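Local coordinates for effector protein Lem4 (lpg1101) (Legionella pneumophila subsp. pneumophila, PDB 6CGK) that dephosphorylates tyrosine residues as a membrane-associated phosphatase, this chain being its magnesium-binding haloacid dehalogenase (HAD) domain in an inactive form, at residues S46-T50 / F51-M55; M55-K58 / N59-D62. The protein carries 1 engineered substitution. All coordinates share one frame; numbering follows the deposited sequence.

Contact 1 of 2, residues S46-T50 / F51-M55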
ATOM      1  N   SER A  46     -12.890 -12.060  -1.195  1.00 26.86           N
ATOM      2  CA  SER A  46     -11.983 -12.154  -2.343  1.00 23.25           C
ATOM      3  C   SER A  46     -12.728 -12.053  -3.671  1.00 31.06           C
ATOM      4  O   SER A  46     -12.195 -11.526  -4.659  1.00 29.05           O
ATOM      5  CB  SER A  46     -11.199 -13.480  -2.271  1.00 23.96           C
ATOM      6  OG  SER A  46     -12.046 -14.635  -2.413  1.00 27.72           O
ATOM      7  N   THR A  47     -13.943 -12.595  -3.736  1.00 25.63           N
ATOM      8  CA  THR A  47     -14.690 -12.641  -4.981  1.00 27.84           C
ATOM      9  C   THR A  47     -15.698 -11.497  -5.115  1.00 29.63           C
ATOM     10  O   THR A  47     -16.532 -11.522  -6.028  1.00 33.35           O
ATOM     11  CB  THR A  47     -15.406 -13.985  -5.108  1.00 32.36           C
ATOM     12  OG1 THR A  47     -16.199 -14.230  -3.946  1.00 32.46           O
ATOM     13  CG2 THR A  47     -14.398 -15.108  -5.195  1.00 29.51           C
ATOM     14  N   LYS A  48     -15.664 -10.525  -4.214  1.00 24.56           N
ATOM     15  CA  LYS A  48     -16.673  -9.456  -4.202  1.00 24.66           C
ATOM     16  C   LYS A  48     -16.153  -8.286  -5.040  1.00 24.31           C
ATOM     17  O   LYS A  48     -15.406  -7.411  -4.563  1.00 23.25           O
ATOM     18  CB  LYS A  48     -17.000  -9.038  -2.777  1.00 27.18           C
ATOM     19  CG  LYS A  48     -17.607 -10.212  -1.898  1.00 25.93           C
ATOM     20  CD  LYS A  48     -18.743 -10.919  -2.607  1.00 28.72           C
ATOM     21  CE  LYS A  48     -19.331 -12.060  -1.742  1.00 27.85           C
ATOM     22  NZ  LYS A  48     -18.553 -13.349  -1.924  1.00 31.42           N
ATOM     23  N   ALA A  49     -16.560  -8.264  -6.312  1.00 25.44           N
ATOM     24  CA  ALA A  49     -15.884  -7.422  -7.291  1.00 25.94           C
ATOM     25  C   ALA A  49     -16.548  -6.059  -7.456  1.00 26.80           C
ATOM     26  O   ALA A  49     -16.092  -5.264  -8.281  1.00 27.92           O
ATOM     27  CB  ALA A  49     -15.815  -8.143  -8.644  1.00 28.14           C
ATOM     28  N   THR A  50     -17.602  -5.751  -6.695  1.00 25.75           N
ATOM     29  CA  THR A  50     -18.195  -4.419  -6.757  1.00 28.40           C
ATOM     30  C   THR A  50     -18.333  -3.824  -5.357  1.00 25.20           C
ATOM     31  O   THR A  50     -18.369  -4.535  -4.346  1.00 25.21           O
ATOM     32  CB  THR A  50     -19.587  -4.432  -7.417  1.00 33.33           C
ATOM     33  OG1 THR A  50     -20.509  -5.120  -6.567  1.00 32.96           O
ATOM     34  CG2 THR A  50     -19.547  -5.140  -8.758  1.00 37.98           C
ATOM     35  N   PHE A  51     -18.400  -2.494  -5.325  1.00 25.21           N
ATOM     36  CA  PHE A  51     -18.624  -1.760  -4.079  1.00 26.58           C
ATOM     37  C   PHE A  51     -19.835  -2.301  -3.330  1.00 27.25           C
ATOM     38  O   PHE A  51     -19.775  -2.522  -2.112  1.00 25.15           O
ATOM     39  CB  PHE A  51     -18.788  -0.281  -4.422  1.00 25.32           C
ATOM     40  CG  PHE A  51     -19.136   0.615  -3.259  1.00 29.84           C
ATOM     41  CD1 PHE A  51     -18.159   1.060  -2.384  1.00 29.35           C
ATOM     42  CD2 PHE A  51     -20.437   1.045  -3.079  1.00 27.97           C
ATOM     43  CE1 PHE A  51     -18.473   1.938  -1.331  1.00 26.85           C
ATOM     44  CE2 PHE A  51     -20.778   1.920  -2.034  1.00 32.97           C
ATOM     45  CZ  PHE A  51     -19.797   2.386  -1.160  1.00 29.35           C
ATOM     46  N   ASP A  52     -20.945  -2.526  -4.049  1.00 27.15           N
ATOM     47  CA  ASP A  52     -22.167  -2.962  -3.376  1.00 28.19           C
ATOM     48  C   ASP A  52     -21.984  -4.329  -2.727  1.00 28.08           C
ATOM     49  O   ASP A  52     -22.528  -4.592  -1.648  1.00 27.85           O
ATOM     50  CB  ASP A  52     -23.339  -3.026  -4.361  1.00 30.14           C
ATOM     51  CG  ASP A  52     -23.826  -1.656  -4.804  1.00 40.10           C
ATOM     52  OD1 ASP A  52     -23.615  -0.687  -4.058  1.00 33.01           O
ATOM     53  OD2 ASP A  52     -24.435  -1.562  -5.893  1.00 33.59           O
ATOM     54  N   GLU A  53     -21.258  -5.218  -3.380  1.00 27.51           N
ATOM     55  CA  GLU A  53     -21.070  -6.543  -2.791  1.00 28.43           C
ATOM     56  C   GLU A  53     -20.117  -6.473  -1.608  1.00 30.64           C
ATOM     57  O   GLU A  53     -20.304  -7.160  -0.601  1.00 28.06           O
ATOM     58  CB  GLU A  53     -20.538  -7.530  -3.842  1.00 30.79           C
ATOM     59  CG  GLU A  53     -21.502  -7.802  -4.982  1.00 35.47           C
ATOM     60  CD  GLU A  53     -20.923  -8.759  -6.002  1.00 49.47           C
ATOM     61  OE1 GLU A  53     -20.083  -8.326  -6.810  1.00 50.24           O
ATOM     62  OE2 GLU A  53     -21.290  -9.952  -5.976  1.00 60.30           O
ATOM     63  N   ARG A  54     -19.060  -5.677  -1.730  1.00 26.10           N
ATOM     64  CA  ARG A  54     -18.115  -5.557  -0.630  1.00 23.67           C
ATOM     65  C   ARG A  54     -18.752  -4.921   0.598  1.00 24.07           C
ATOM     66  O   ARG A  54     -18.484  -5.340   1.726  1.00 27.23           O
ATOM     67  CB  ARG A  54     -16.898  -4.758  -1.107  1.00 22.45           C
ATOM     68  CG  ARG A  54     -16.072  -5.542  -2.117  1.00 22.21           C
ATOM     69  CD  ARG A  54     -14.787  -4.768  -2.484  1.00 23.52           C
ATOM     70  NE  ARG A  54     -14.955  -3.486  -3.197  1.00 23.70           N
ATOM     71  CZ  ARG A  54     -14.854  -3.369  -4.523  1.00 26.62           C
ATOM     72  NH1 ARG A  54     -14.663  -4.452  -5.269  1.00 25.07           N
ATOM     73  NH2 ARG A  54     -14.894  -2.150  -5.115  1.00 26.37           N
ATOM     74  N   MET A  55     -19.555  -3.871   0.408  1.00 24.42           N
ATOM     75  CA  MET A  55     -20.029  -3.089   1.547  1.00 26.89           C
ATOM     76  C   MET A  55     -20.930  -3.900   2.459  1.00 27.23           C
ATOM     77  O   MET A  55     -21.150  -3.518   3.619  1.00 30.00           O
ATOM     78  CB  MET A  55     -20.761  -1.834   1.057  1.00 29.39           C
ATOM     79  CG  MET A  55     -19.779  -0.771   0.500  1.00 37.18           C
ATOM     80  SD  MET A  55     -18.618  -0.221   1.784  1.00 43.14           S
ATOM     81  CE  MET A  55     -19.739  -0.271   3.150  1.00 27.59           C
TER
HETATM   82  O   HOH W   1     -19.782 -12.000  -6.523  1.00 53.34           O
HETATM   83  O   HOH W   2     -18.593  -9.984  -7.748  1.00 43.00           O
HETATM   84  O   HOH W   3     -14.252  -2.932  -8.032  1.00 64.44           O
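The guanidinium of Arg54 lies with one face over the carbonyl carbon of Thr50, Arg54 CZ being 3.6 Å from Thr50 C. A bend at chi3 (-65°) folds the chain back, and NH1 donates at 3.1 Å to Lys48 O, which sits somewhat out of the guanidinium plane. A water at the edge of the group takes a bond from Arg54 NH2 and gives one to Ala49 O at 3.0 Å. NH1 and this water thus serve carbonyls of the loop, while NE forms a salt bridge with Glu106 of helix 98-107, so a single buried arginine ties loop, short helix and neighbouring helix together; its several N-H groups suit it to that task. Its aliphatic part is used as well: Arg54 CG rests 3.7 Å from Lys48 CB, while the bent lysine chain carries NZ off to Ala44 O.

Thr50 is the N-cap of the helix. With chi1 at 68°, its OG1 sits between the backbone N and the carbonyl carbon, where it accepts from Glu53 N at 3.3 Å, the usual N-cap bond to an N-H of the first turn. Thr50 O takes the first regular helical bond, from Arg54 N at 2.9 Å. The Glu53 chain crosses Thr50 at a slant, bringing OE1 to 3.2 Å from Thr50 OG1; the hydroxyl may donate to it, though this is not settled. Met55 CG packs 3.4 Å above the centre of the Phe51 ring, one turn apart. Threonine thus supplies an acceptor for the first turn, and the carboxylates of Asp52 and Glu53, near the positive end of the helix dipole, would be expected to be stabilised there.

Contact 2 of 2, residues M55-K58 / N59-D62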
ATOM      1  N   MET A  55     -19.555  -3.871   0.408  1.00 24.42           N
ATOM      2  CA  MET A  55     -20.029  -3.089   1.547  1.00 26.89           C
ATOM      3  C   MET A  55     -20.930  -3.900   2.459  1.00 27.23           C
ATOM      4  O   MET A  55     -21.150  -3.518   3.619  1.00 30.00           O
ATOM      5  CB  MET A  55     -20.761  -1.834   1.057  1.00 29.39           C
ATOM      6  CG  MET A  55     -19.779  -0.771   0.500  1.00 37.18           C
ATOM      7  SD  MET A  55     -18.618  -0.221   1.784  1.00 43.14           S
ATOM      8  CE  MET A  55     -19.739  -0.271   3.150  1.00 27.59           C
ATOM      9  N   ARG A  56     -21.488  -4.997   1.957  1.00 28.18           N
ATOM     10  CA  ARG A  56     -22.308  -5.829   2.831  1.00 32.28           C
ATOM     11  C   ARG A  56     -21.504  -6.438   3.972  1.00 31.16           C
ATOM     12  O   ARG A  56     -22.101  -6.849   4.985  1.00 33.99           O
ATOM     13  CB  ARG A  56     -22.945  -6.930   1.994  1.00 29.51           C
ATOM     14  CG  ARG A  56     -23.983  -6.380   1.074  1.00 32.71           C
ATOM     15  CD  ARG A  56     -24.806  -7.481   0.432  1.00 42.25           C
ATOM     16  NE  ARG A  56     -25.724  -6.857  -0.512  1.00 52.13           N
ATOM     17  CZ  ARG A  56     -25.574  -6.917  -1.825  1.00 43.24           C
ATOM     18  NH1 ARG A  56     -24.571  -7.613  -2.333  1.00 40.46           N
ATOM     19  NH2 ARG A  56     -26.431  -6.316  -2.622  1.00 48.33           N
ATOM     20  N   TYR A  57     -20.184  -6.556   3.806  1.00 25.50           N
ATOM     21  CA  TYR A  57     -19.271  -7.071   4.823  1.00 27.60           C
ATOM     22  C   TYR A  57     -18.837  -6.029   5.856  1.00 28.13           C
ATOM     23  O   TYR A  57     -18.118  -6.389   6.800  1.00 28.10           O
ATOM     24  CB  TYR A  57     -18.038  -7.684   4.128  1.00 23.86           C
ATOM     25  CG  TYR A  57     -18.435  -9.011   3.524  1.00 26.62           C
ATOM     26  CD1 TYR A  57     -19.089  -9.072   2.292  1.00 27.60           C
ATOM     27  CD2 TYR A  57     -18.272 -10.204   4.242  1.00 26.68           C
ATOM     28  CE1 TYR A  57     -19.502 -10.307   1.758  1.00 25.82           C
ATOM     29  CE2 TYR A  57     -18.674 -11.443   3.713  1.00 26.69           C
ATOM     30  CZ  TYR A  57     -19.301 -11.476   2.479  1.00 27.62           C
ATOM     31  OH  TYR A  57     -19.737 -12.685   1.974  1.00 29.40           O
ATOM     32  N   LYS A  58     -19.265  -4.765   5.744  1.00 26.33           N
ATOM     33  CA  LYS A  58     -18.735  -3.770   6.666  1.00 28.67           C
ATOM     34  C   LYS A  58     -19.084  -4.098   8.111  1.00 28.44           C
ATOM     35  O   LYS A  58     -18.254  -3.914   9.012  1.00 33.91           O
ATOM     36  CB  LYS A  58     -19.245  -2.374   6.325  1.00 29.90           C
ATOM     37  CG  LYS A  58     -18.514  -1.299   7.147  1.00 32.58           C
ATOM     38  CD  LYS A  58     -18.925   0.130   6.748  1.00 33.34           C
ATOM     39  CE  LYS A  58     -18.294   1.190   7.657  1.00 30.14           C
ATOM     40  NZ  LYS A  58     -18.571   1.051   9.101  1.00 31.52           N
ATOM     41  N   ASN A  59     -20.310  -4.570   8.362  1.00 29.12           N
ATOM     42  CA  ASN A  59     -20.713  -4.869   9.733  0.52 34.62           C
ATOM     43  C   ASN A  59     -19.858  -5.986  10.317  1.00 35.91           C
ATOM     44  O   ASN A  59     -19.380  -5.888  11.453  1.00 33.84           O
ATOM     45  CB  ASN A  59     -22.190  -5.249   9.776  0.52 32.19           C
ATOM     46  CG  ASN A  59     -22.642  -5.700  11.164  0.52 42.51           C
ATOM     47  OD1 ASN A  59     -22.101  -5.263  12.185  0.52 56.51           O
ATOM     48  ND2 ASN A  59     -23.639  -6.563  11.199  0.52 52.75           N
ATOM     49  N   GLU A  60     -19.615  -7.046   9.537  1.00 29.70           N
ATOM     50  CA  GLU A  60     -18.733  -8.103  10.037  1.00 32.76           C
ATOM     51  C   GLU A  60     -17.313  -7.580  10.270  1.00 32.82           C
ATOM     52  O   GLU A  60     -16.681  -7.910  11.283  1.00 32.10           O
ATOM     53  CB  GLU A  60     -18.723  -9.288   9.075  1.00 33.47           C
ATOM     54  CG  GLU A  60     -17.726 -10.397   9.507  1.00 36.39           C
ATOM     55  CD  GLU A  60     -17.753 -11.610   8.600  1.00 40.11           C
ATOM     56  OE1 GLU A  60     -18.628 -11.660   7.717  1.00 39.94           O
ATOM     57  OE2 GLU A  60     -16.878 -12.510   8.749  1.00 34.40           O
ATOM     58  N   TYR A  61     -16.806  -6.721   9.366  1.00 28.01           N
ATOM     59  CA  TYR A  61     -15.510  -6.095   9.604  1.00 31.41           C
ATOM     60  C   TYR A  61     -15.512  -5.303  10.909  1.00 33.71           C
ATOM     61  O   TYR A  61     -14.622  -5.459  11.752  1.00 34.63           O
ATOM     62  CB  TYR A  61     -15.186  -5.189   8.431  1.00 29.57           C
ATOM     63  CG  TYR A  61     -13.964  -4.322   8.569  1.00 26.82           C
ATOM     64  CD1 TYR A  61     -12.699  -4.818   8.336  1.00 28.27           C
ATOM     65  CD2 TYR A  61     -14.099  -2.966   8.906  1.00 31.06           C
ATOM     66  CE1 TYR A  61     -11.561  -3.984   8.403  1.00 26.57           C
ATOM     67  CE2 TYR A  61     -12.974  -2.142   8.973  1.00 30.38           C
ATOM     68  CZ  TYR A  61     -11.720  -2.655   8.746  1.00 27.06           C
ATOM     69  OH  TYR A  61     -10.637  -1.772   8.811  1.00 30.15           O
ATOM     70  N   ASP A  62     -16.507  -4.438  11.092  1.00 35.71           N
ATOM     71  CA  ASP A  62     -16.504  -3.600  12.285  1.00 36.84           C
ATOM     72  C   ASP A  62     -16.562  -4.421  13.571  1.00 38.82           C
ATOM     73  O   ASP A  62     -16.018  -3.988  14.595  1.00 39.04           O
ATOM     74  CB  ASP A  62     -17.659  -2.619  12.221  1.00 35.48           C
ATOM     75  CG  ASP A  62     -17.413  -1.513  11.211  1.00 36.55           C
ATOM     76  OD1 ASP A  62     -16.226  -1.248  10.864  1.00 38.44           O
ATOM     77  OD2 ASP A  62     -18.405  -0.940  10.750  1.00 46.46           O
TER
HETATM   78  O   HOH W   4     -22.406  -4.285   6.390  1.00 37.38           O
HETATM   79  O   HOH W   5     -21.462  -7.814   7.453  1.00 24.62           O
HETATM   80  O   HOH W   6     -15.377   0.896   9.633  1.00 44.37           O
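Helix 58-62 begins with a side-chain pair one turn apart, in which Lys58 NZ forms a salt bridge to Asp62 OD2 at 2.6 Å. The ammonium approaches the syn lone pair of that oxygen. Lys58 reaches it with CG anti to the backbone N (chi1 -171°) and an extended chain that bends only at chi4 (-57°); a long flexible residue suits this span. A water that accepts weakly from Lys58 NZ donates to Asp62 OD1 at 2.6 Å, so both carboxylate oxygens are engaged. The chain enters the helix through a type I beta turn from Met55 to Lys58, closed by Lys58 N to Met55 O at 3.1 Å. Two waters serve the next two N-H groups: one links Asn59 N to Met55 O, the other links Glu60 N to Arg56 O. Regular bonding then starts with Tyr61 N to Tyr57 O at 2.9 Å and Asp62 N to Lys58 O at 2.8 Å. Glu60 runs beside Tyr57, Glu60 OE1 lying 3.8 Å from Tyr57 CD2 with carboxylate and ring planes about 40° apart. Tyr57 packs on Leu41, Ala44 and Leu45 of helix 40-46, while buried Tyr61 meets the Phe107 ring and sends OH to Glu108 and Ile70 N.

How the contacts relate
Contacts 1 and 2 follow one another along the chain, share Met55 and have centres 11 Å apart. They also touch in space: Lys48 CE packs 3.8 Å from Tyr57 OH, joining the loop of contact 1 to the turn of contact 2. Both lie at the surface, in the helical segment that follows strand 19-23 and precedes strand 89-93 in the chain, where HAD proteins commonly carry a cap insertion, and both rest on helix 98-107. The magnesium site of Asn23 (an engineered residue), Asp25 and Asp155 is apart from contact 1. Contact 2 comes nearer, with the Tyr61 side chain about 9 Å from that of Asp25.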